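Local coordinates for protein ASCH domain (Vibrio cholerae TMA 21, PDB 3S9X) that is of unknown function but carries an ASCH domain of the PUA clan, a fold consistent with a role in binding RNA, at residues A[48-52]-A[90-94]. Numbering follows the deposited sequence.
Sequences ADLIL and ICIIE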
ATOM      1  N   ALA A  48       1.609   6.613   7.215  1.00  8.65           N
ATOM      2  CA  ALA A  48       3.005   6.741   6.783  1.00  7.35           C
ATOM      3  C   ALA A  48       3.921   6.475   7.979  1.00  7.47           C
ATOM      4  O   ALA A  48       4.967   5.846   7.853  1.00  8.83           O
ATOM      5  CB  ALA A  48       3.244   8.090   6.196  1.00  9.22           C
ATOM      6  N   ASP A  49       3.562   7.015   9.157  1.00  8.18           N
ATOM      7  CA  ASP A  49       4.371   6.845  10.333  1.00  8.89           C
ATOM      8  C   ASP A  49       4.341   5.417  10.874  1.00  8.17           C
ATOM      9  O   ASP A  49       5.366   4.918  11.327  1.00  8.79           O
ATOM     10  CB  ASP A  49       3.909   7.828  11.450  1.00  9.82           C
ATOM     11  CG  ASP A  49       4.926   7.973  12.505  1.00 10.63           C
ATOM     12  OD1 ASP A  49       6.023   8.450  12.217  1.00 15.81           O
ATOM     13  OD2 ASP A  49       4.608   7.587  13.633  1.00 14.83           O
ATOM     14  N   LEU A  50       3.198   4.756  10.836  1.00  8.60           N
ATOM     15  CA  LEU A  50       3.123   3.350  11.211  1.00  8.41           C
ATOM     16  C   LEU A  50       4.001   2.535  10.319  1.00  8.02           C
ATOM     17  O   LEU A  50       4.663   1.573  10.762  1.00  9.66           O
ATOM     18  CB  LEU A  50       1.673   2.841  11.111  1.00  8.40           C
ATOM     19  CG  LEU A  50       0.697   3.278  12.166  1.00  9.23           C
ATOM     20  CD1 LEU A  50      -0.699   2.875  11.723  1.00 10.12           C
ATOM     21  CD2 LEU A  50       1.037   2.727  13.583  1.00 11.27           C
ATOM     22  N   ILE A  51       3.994   2.843   9.003  1.00  8.27           N
ATOM     23  CA  ILE A  51       4.833   2.059   8.078  1.00  8.38           C
ATOM     24  C   ILE A  51       6.316   2.301   8.398  1.00  7.66           C
ATOM     25  O   ILE A  51       7.106   1.379   8.536  1.00  8.20           O
ATOM     26  CB  ILE A  51       4.562   2.392   6.607  1.00  8.23           C
ATOM     27  CG1 ILE A  51       3.116   1.971   6.245  1.00  7.32           C
ATOM     28  CG2 ILE A  51       5.571   1.799   5.654  1.00  8.79           C
ATOM     29  CD1 ILE A  51       2.562   2.462   4.932  1.00 10.01           C
ATOM     30  N   LEU A  52       6.682   3.569   8.550  1.00  8.53           N
ATOM     31  CA  LEU A  52       8.039   3.993   8.920  1.00  9.58           C
ATOM     32  C   LEU A  52       8.576   3.147  10.059  1.00  9.94           C
ATOM     33  O   LEU A  52       9.719   2.688  10.066  1.00 11.44           O
ATOM     34  CB  LEU A  52       8.100   5.498   9.214  1.00  9.94           C
ATOM     35  CG  LEU A  52       9.408   6.080   9.764  1.00  9.40           C
ATOM     36  CD1 LEU A  52      10.506   6.020   8.667  1.00 10.16           C
ATOM     37  CD2 LEU A  52       9.169   7.513  10.232  1.00 11.27           C
ATOM     38  N   ILE A  90       8.311   9.926   3.266  1.00  7.34           N
ATOM     39  CA  ILE A  90       8.545   9.509   4.661  1.00  8.13           C
ATOM     40  C   ILE A  90       9.440   8.230   4.659  1.00  7.13           C
ATOM     41  O   ILE A  90      10.383   8.127   5.434  1.00  8.85           O
ATOM     42  CB  ILE A  90       7.212   9.209   5.332  1.00  8.66           C
ATOM     43  CG1 ILE A  90       6.305  10.495   5.397  1.00  9.11           C
ATOM     44  CG2 ILE A  90       7.458   8.566   6.727  1.00  9.92           C
ATOM     45  CD1 ILE A  90       6.953  11.684   6.029  1.00 11.37           C
ATOM     46  N   CYS A  91       9.153   7.268   3.796  1.00  7.17           N
ATOM     47  CA  CYS A  91       9.948   6.044   3.727  1.00  7.77           C
ATOM     48  C   CYS A  91       9.709   5.404   2.345  1.00  6.72           C
ATOM     49  O   CYS A  91       8.914   5.859   1.577  1.00  7.38           O
ATOM     50  CB  CYS A  91       9.662   5.116   4.887  1.00  6.86           C
ATOM     51  SG  CYS A  91       8.003   4.455   4.924  1.00  9.32           S
ATOM     52  N   ILE A  92      10.479   4.344   2.092  1.00  7.12           N
ATOM     53  CA  ILE A  92      10.306   3.569   0.888  1.00  6.64           C
ATOM     54  C   ILE A  92      10.019   2.109   1.328  1.00  6.37           C
ATOM     55  O   ILE A  92      10.777   1.578   2.154  1.00  7.96           O
ATOM     56  CB  ILE A  92      11.521   3.613  -0.085  1.00  8.05           C
ATOM     57  CG1 ILE A  92      11.877   5.060  -0.373  1.00  8.14           C
ATOM     58  CG2 ILE A  92      11.242   2.829  -1.373  1.00  8.97           C
ATOM     59  CD1 ILE A  92      13.052   5.287  -1.314  1.00  9.27           C
ATOM     60  N   ILE A  93       9.015   1.499   0.711  1.00  7.04           N
ATOM     61  CA  ILE A  93       8.662   0.139   0.958  1.00  7.69           C
ATOM     62  C   ILE A  93       8.877  -0.727  -0.252  1.00  7.54           C
ATOM     63  O   ILE A  93       8.804  -0.218  -1.385  1.00  8.57           O
ATOM     64  CB  ILE A  93       7.264  -0.021   1.511  1.00  7.41           C
ATOM     65  CG1 ILE A  93       6.191   0.466   0.530  1.00  8.36           C
ATOM     66  CG2 ILE A  93       7.097   0.603   2.898  1.00  8.23           C
ATOM     67  CD1 ILE A  93       4.744   0.260   0.890  1.00 10.12           C
ATOM     68  N   GLU A  94       9.150  -2.028  -0.025  1.00  7.65           N
ATOM     69  CA  GLU A  94       9.339  -3.021  -1.092  1.00  8.15           C
ATOM     70  C   GLU A  94       8.285  -4.102  -0.816  1.00  7.98           C
ATOM     71  O   GLU A  94       8.171  -4.645   0.301  1.00  9.12           O
ATOM     72  CB  GLU A  94      10.735  -3.681  -1.024  1.00  8.74           C
ATOM     73  CG  GLU A  94      10.954  -4.661  -2.156  1.00  8.98           C
ATOM     74  CD  GLU A  94      12.348  -5.171  -2.205  1.00 12.60           C
ATOM     75  OE1 GLU A  94      13.310  -4.453  -1.869  1.00 13.86           O
ATOM     76  OE2 GLU A  94      12.496  -6.307  -2.739  1.00 17.98           O
TER
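Ile90, with 65 Å² of its surface covered, straddles the last turn of helix 41-52: its CG1 lies 4.0 Å from Ala48 CB and its CG2 4.0 Å from Leu52 CB. Cys91 follows on the same side. Both residues face Val82 of strand 79-83, a classic beta bulge, which explains why two successive CA-to-CB bonds point toward the helix. The sulfur enters the groove between helical side chains, with Cys91 SG 3.7 Å from Ile51 CG2, while Cys91 CB sits 4.0 Å from Leu52 CD1. Regular alternation then resumes. Ile92 turns away, to Phe13 and Tyr17 of helix 8-19, and Ile93 turns back, its CG2 meeting Ile51 CG2 at 3.4 Å, the tightest apolar pair. No hydrogen bond links the segments, so packing alone, burying 272 Å², joins them. With axes 8.0 Å apart and inclined at 61°, this is helix-on-sheet packing in the mixed alpha/beta fold of the ASCH domain, where helices lie against both faces of strand 89-102.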